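Local coordinates for protein endonuclease II (Enterobacteria phage t4, PDB 2WSH) that nicks and cleaves cytosine-containing double-stranded DNA of the host in a sequence-specific, magnesium-dependent way, freeing nucleotides for phage DNA synthesis, at residues Ala12-Leu25 / Leu91-Gln103. The protein carries 1 engineered substitution. Numbering follows the deposited sequence.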
loop_
_atom_site.group_PDB
_atom_site.type_symbol
_atom_site.label_atom_id
_atom_site.label_comp_id
_atom_site.label_asym_id
_atom_site.label_seq_id
_atom_site.Cartn_x
_atom_site.Cartn_y
_atom_site.Cartn_z
ATOM N N ALA A 12 13.150 20.630 8.282
ATOM C CA ALA A 12 12.200 21.041 7.257
ATOM C C ALA A 12 12.585 20.553 5.860
ATOM O O ALA A 12 11.723 20.166 5.071
ATOM C CB ALA A 12 12.037 22.554 7.266
ATOM N N THR A 13 13.878 20.569 5.555
ATOM C CA THR A 13 14.343 20.155 4.233
ATOM C C THR A 13 14.444 18.634 4.111
ATOM O O THR A 13 14.100 18.060 3.078
ATOM C CB THR A 13 15.697 20.808 3.869
ATOM O OG1 THR A 13 16.101 20.380 2.563
ATOM C CG2 THR A 13 16.773 20.431 4.878
ATOM N N GLU A 14 14.904 17.985 5.174
ATOM C CA GLU A 14 15.075 16.538 5.176
ATOM C C GLU A 14 13.735 15.805 5.096
ATOM O O GLU A 14 13.639 14.732 4.501
ATOM C CB GLU A 14 15.848 16.104 6.423
ATOM C CG GLU A 14 16.366 14.679 6.381
ATOM C CD GLU A 14 17.269 14.356 7.559
ATOM O OE1 GLU A 14 17.639 13.173 7.720
ATOM O OE2 GLU A 14 17.610 15.286 8.324
ATOM N N TYR A 15 12.698 16.391 5.684
ATOM C CA TYR A 15 11.401 15.730 5.748
ATOM C C TYR A 15 10.297 16.516 5.063
ATOM O O TYR A 15 9.113 16.259 5.279
ATOM C CB TYR A 15 11.036 15.434 7.202
ATOM C CG TYR A 15 11.998 14.472 7.839
ATOM C CD1 TYR A 15 11.830 13.101 7.695
ATOM C CD2 TYR A 15 13.093 14.927 8.561
ATOM C CE1 TYR A 15 12.714 12.211 8.263
ATOM C CE2 TYR A 15 13.983 14.041 9.134
ATOM C CZ TYR A 15 13.790 12.685 8.980
ATOM O OH TYR A 15 14.669 11.791 9.545
ATOM N N SER A 16 10.697 17.471 4.233
ATOM C CA SER A 16 9.752 18.251 3.447
ATOM C C SER A 16 8.663 18.893 4.300
ATOM O O SER A 16 7.481 18.823 3.971
ATOM C CB SER A 16 9.133 17.395 2.341
ATOM O OG SER A 16 10.099 17.074 1.352
ATOM N N PHE A 17 9.064 19.516 5.402
ATOM C CA PHE A 17 8.144 20.356 6.150
ATOM C C PHE A 17 8.124 21.727 5.499
ATOM O O PHE A 17 9.169 22.328 5.264
ATOM C CB PHE A 17 8.570 20.476 7.615
ATOM C CG PHE A 17 8.151 19.312 8.469
ATOM C CD1 PHE A 17 6.912 19.304 9.092
ATOM C CD2 PHE A 17 8.999 18.233 8.661
ATOM C CE1 PHE A 17 6.525 18.238 9.883
ATOM C CE2 PHE A 17 8.618 17.161 9.450
ATOM C CZ PHE A 17 7.379 17.164 10.061
ATOM N N ILE A 18 6.932 22.212 5.189
ATOM C CA ILE A 18 6.784 23.531 4.602
ATOM C C ILE A 18 6.158 24.467 5.628
ATOM O O ILE A 18 5.177 24.113 6.282
ATOM C CB ILE A 18 5.935 23.470 3.327
ATOM C CG1 ILE A 18 6.685 22.690 2.245
ATOM C CG2 ILE A 18 5.593 24.869 2.836
ATOM C CD1 ILE A 18 5.815 22.242 1.105
ATOM N N LYS A 19 6.742 25.650 5.789
ATOM C CA LYS A 19 6.227 26.614 6.752
ATOM C C LYS A 19 4.795 26.988 6.419
ATOM O O LYS A 19 4.484 27.377 5.294
ATOM C CB LYS A 19 7.096 27.869 6.815
ATOM C CG LYS A 19 6.440 29.000 7.590
ATOM C CD LYS A 19 7.447 30.031 8.060
ATOM C CE LYS A 19 6.749 31.149 8.814
ATOM N NZ LYS A 19 7.705 32.162 9.336
ATOM N N TYR A 20 3.923 26.865 7.410
ATOM C CA TYR A 20 2.508 27.111 7.210
ATOM C C TYR A 20 2.147 28.510 7.681
ATOM O O TYR A 20 1.573 29.291 6.931
ATOM C CB TYR A 20 1.681 26.059 7.947
ATOM C CG TYR A 20 0.186 26.244 7.818
ATOM C CD1 TYR A 20 -0.455 26.082 6.596
ATOM C CD2 TYR A 20 -0.587 26.572 8.922
ATOM C CE1 TYR A 20 -1.826 26.251 6.480
ATOM C CE2 TYR A 20 -1.952 26.743 8.817
ATOM C CZ TYR A 20 -2.568 26.579 7.597
ATOM O OH TYR A 20 -3.930 26.746 7.502
ATOM N N THR A 21 2.484 28.828 8.925
ATOM C CA THR A 21 2.235 30.169 9.438
ATOM C C THR A 21 3.085 30.493 10.656
ATOM O O THR A 21 3.782 29.635 11.199
ATOM C CB THR A 21 0.745 30.391 9.787
ATOM O OG1 THR A 21 0.514 31.784 10.035
ATOM C CG2 THR A 21 0.355 29.595 11.027
ATOM N N GLU A 22 3.018 31.750 11.071
ATOM C CA GLU A 22 3.734 32.226 12.241
ATOM C C GLU A 22 2.729 32.921 13.145
ATOM O O GLU A 22 1.769 33.519 12.663
ATOM C CB GLU A 22 4.835 33.196 11.810
ATOM C CG GLU A 22 5.578 33.880 12.943
ATOM C CD GLU A 22 6.825 34.602 12.456
ATOM O OE1 GLU A 22 7.314 34.265 11.360
ATOM O OE2 GLU A 22 7.320 35.498 13.171
ATOM N N LEU A 23 2.925 32.820 14.456
ATOM C CA LEU A 23 2.061 33.519 15.399
ATOM C C LEU A 23 2.750 34.785 15.893
ATOM O O LEU A 23 3.963 34.797 16.097
ATOM C CB LEU A 23 1.696 32.619 16.580
ATOM C CG LEU A 23 0.892 31.361 16.260
ATOM C CD1 LEU A 23 0.489 30.658 17.542
ATOM C CD2 LEU A 23 -0.335 31.708 15.434
ATOM N N GLU A 24 1.979 35.848 16.086
ATOM C CA GLU A 24 2.544 37.118 16.521
ATOM C C GLU A 24 1.565 37.946 17.349
ATOM O O GLU A 24 0.383 38.048 17.018
ATOM C CB GLU A 24 3.048 37.917 15.316
ATOM C CG GLU A 24 2.123 37.872 14.110
ATOM C CD GLU A 24 2.856 38.139 12.809
ATOM O OE1 GLU A 24 4.107 38.135 12.819
ATOM O OE2 GLU A 24 2.184 38.349 11.776
ATOM N N LEU A 25 2.070 38.521 18.436
ATOM C CA LEU A 25 1.271 39.368 19.312
ATOM C C LEU A 25 1.168 40.776 18.739
ATOM O O LEU A 25 2.116 41.273 18.134
ATOM C CB LEU A 25 1.898 39.427 20.706
ATOM C CG LEU A 25 1.965 38.131 21.513
ATOM C CD1 LEU A 25 2.799 38.332 22.769
ATOM C CD2 LEU A 25 0.571 37.636 21.867
ATOM N N LEU A 91 5.627 33.386 23.250
ATOM C CA LEU A 91 5.245 34.665 22.669
ATOM C C LEU A 91 5.603 35.815 23.604
ATOM O O LEU A 91 6.188 36.811 23.183
ATOM C CB LEU A 91 3.746 34.686 22.368
ATOM C CG LEU A 91 3.287 33.834 21.183
ATOM C CD1 LEU A 91 1.776 33.724 21.159
ATOM C CD2 LEU A 91 3.802 34.410 19.877
ATOM N N LYS A 92 5.247 35.671 24.877
ATOM C CA LYS A 92 5.530 36.703 25.869
ATOM C C LYS A 92 7.026 36.945 26.029
ATOM O O LYS A 92 7.472 38.090 26.091
ATOM C CB LYS A 92 4.895 36.350 27.211
ATOM C CG LYS A 92 3.405 36.649 27.286
ATOM C CD LYS A 92 2.866 36.426 28.691
ATOM C CE LYS A 92 2.957 34.962 29.095
ATOM N NZ LYS A 92 2.504 34.739 30.494
ATOM N N GLU A 93 7.800 35.865 26.089
ATOM C CA GLU A 93 9.253 35.971 26.170
ATOM C C GLU A 93 9.830 36.567 24.887
ATOM O O GLU A 93 11.046 36.686 24.736
ATOM C CB GLU A 93 9.880 34.606 26.474
ATOM C CG GLU A 93 9.764 34.193 27.937
ATOM C CD GLU A 93 9.931 32.701 28.150
ATOM O OE1 GLU A 93 9.863 31.944 27.159
ATOM O OE2 GLU A 93 10.125 32.281 29.312
ATOM N N GLY A 94 8.944 36.939 23.968
ATOM C CA GLY A 94 9.335 37.594 22.730
ATOM C C GLY A 94 9.923 36.666 21.681
ATOM O O GLY A 94 10.587 37.116 20.747
ATOM N N SER A 95 9.675 35.369 21.827
ATOM C CA SER A 95 10.227 34.375 20.914
ATOM C C SER A 95 9.422 34.266 19.624
ATOM O O SER A 95 8.285 34.733 19.550
ATOM C CB SER A 95 10.295 33.011 21.598
ATOM O OG SER A 95 11.161 33.054 22.718
ATOM N N LYS A 96 10.021 33.647 18.611
ATOM C CA LYS A 96 9.343 33.415 17.341
ATOM C C LYS A 96 8.654 32.055 17.359
ATOM O O LYS A 96 9.281 31.052 17.683
ATOM C CB LYS A 96 10.344 33.459 16.189
ATOM C CG LYS A 96 9.694 33.491 14.813
ATOM C CD LYS A 96 10.579 32.838 13.767
ATOM C CE LYS A 96 12.032 33.248 13.932
ATOM N NZ LYS A 96 12.946 32.406 13.105
ATOM N N VAL A 97 7.373 32.024 17.001
ATOM C CA VAL A 97 6.590 30.789 17.053
ATOM C C VAL A 97 6.062 30.417 15.674
ATOM O O VAL A 97 5.216 31.119 15.113
ATOM C CB VAL A 97 5.388 30.919 18.013
ATOM C CG1 VAL A 97 4.560 29.636 18.006
ATOM C CG2 VAL A 97 5.856 31.261 19.421
ATOM N N GLU A 98 6.549 29.303 15.139
ATOM C CA GLU A 98 6.204 28.896 13.784
ATOM C C GLU A 98 5.560 27.519 13.725
ATOM O O GLU A 98 5.882 26.632 14.515
ATOM C CB GLU A 98 7.452 28.907 12.896
ATOM C CG GLU A 98 8.102 30.272 12.755
ATOM C CD GLU A 98 9.419 30.209 12.007
ATOM O OE1 GLU A 98 10.335 29.495 12.469
ATOM O OE2 GLU A 98 9.540 30.876 10.959
ATOM N N PHE A 99 4.641 27.358 12.783
ATOM C CA PHE A 99 4.054 26.063 12.484
ATOM C C PHE A 99 4.479 25.616 11.093
ATOM O O PHE A 99 4.374 26.378 10.132
ATOM C CB PHE A 99 2.529 26.147 12.547
ATOM C CG PHE A 99 1.987 26.262 13.938
ATOM C CD1 PHE A 99 1.536 25.142 14.610
ATOM C CD2 PHE A 99 1.934 27.489 14.576
ATOM C CE1 PHE A 99 1.034 25.242 15.895
ATOM C CE2 PHE A 99 1.439 27.594 15.861
ATOM C CZ PHE A 99 0.990 26.470 16.521
ATOM N N TYR A 100 4.964 24.382 10.999
ATOM C CA TYR A 100 5.269 23.757 9.719
ATOM C C TYR A 100 4.302 22.606 9.477
ATOM O O TYR A 100 3.771 22.025 10.421
ATOM C CB TYR A 100 6.696 23.215 9.714
ATOM C CG TYR A 100 7.773 24.269 9.623
ATOM C CD1 TYR A 100 8.536 24.410 8.468
ATOM C CD2 TYR A 100 8.037 25.117 10.691
ATOM C CE1 TYR A 100 9.529 25.368 8.380
ATOM C CE2 TYR A 100 9.026 26.080 10.611
ATOM C CZ TYR A 100 9.769 26.200 9.453
ATOM O OH TYR A 100 10.756 27.154 9.367
ATOM N N ALA A 101 4.082 22.266 8.213
ATOM C CA ALA A 101 3.206 21.151 7.875
ATOM C C ALA A 101 3.878 20.190 6.907
ATOM O O ALA A 101 4.520 20.616 5.948
ATOM C CB ALA A 101 1.905 21.661 7.291
ATOM N N ARG A 102 3.719 18.896 7.164
ATOM C CA ARG A 102 4.185 17.859 6.250
ATOM C C ARG A 102 2.987 17.079 5.729
ATOM O O ARG A 102 2.311 16.387 6.488
ATOM C CB ARG A 102 5.171 16.923 6.946
ATOM C CG ARG A 102 5.435 15.625 6.190
ATOM C CD ARG A 102 6.463 14.756 6.914
ATOM N NE ARG A 102 6.456 13.376 6.433
ATOM C CZ ARG A 102 7.267 12.900 5.492
ATOM N NH1 ARG A 102 8.173 13.688 4.927
ATOM N NH2 ARG A 102 7.178 11.630 5.124
ATOM N N GLN A 103 2.713 17.205 4.435
ATOM C CA GLN A 103 1.511 16.604 3.860
ATOM C C GLN A 103 1.565 15.083 3.886
ATOM O O GLN A 103 2.512 14.476 3.388
ATOM C CB GLN A 103 1.283 17.096 2.431
ATOM C CG GLN A 103 -0.036 16.625 1.821
ATOM C CD GLN A 103 -1.252 17.168 2.548
ATOM O OE1 GLN A 103 -1.481 18.377 2.584
ATOM N NE2 GLN A 103 -2.049 16.273 3.120
HETATM O O HOH W 1 6.492 34.583 16.234
#
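Y20 and T21 both face F99, a classic beta bulge in the antiparallel pairing of strand 18-23 with strand 97-103 in the sheet of this GIY-YIG nuclease. The evidence is a one-residue shift in register: F99 O accepts from Y20 N at 2.8 Å and, weakly, from T21 N, whereas I18 and A101 exchange two nearly straight bonds.

Packing is tight on the face carrying L23, V97 and F99, where L23 CD1 meets the edge of the F99 ring at 3.6 Å from CE2; helix 61-73 covers F99 through I65. On the other face, shared with Y100, the solvent side is K19 and E22, while E98 is buried. The extended chain of K19, with CG anti to its N (chi1 168°), brings NZ between E98 OE2 at 2.8 Å and E22 OE1 at 2.9 Å, consistent with offsetting the two carboxylates' repulsion. K19 CA lies over one face of the Y100 ring, 4.0 Å from its centroid.

At the far end R102 lays CB over the F17 ring, 3.7 Å from the centroid. Its guanidinium, salt-bridged to E124 and to E112 of a neighbouring subunit, donates in its own plane from NH1 to Y15 O at 2.8 Å, approaching from above the carbonyl plane.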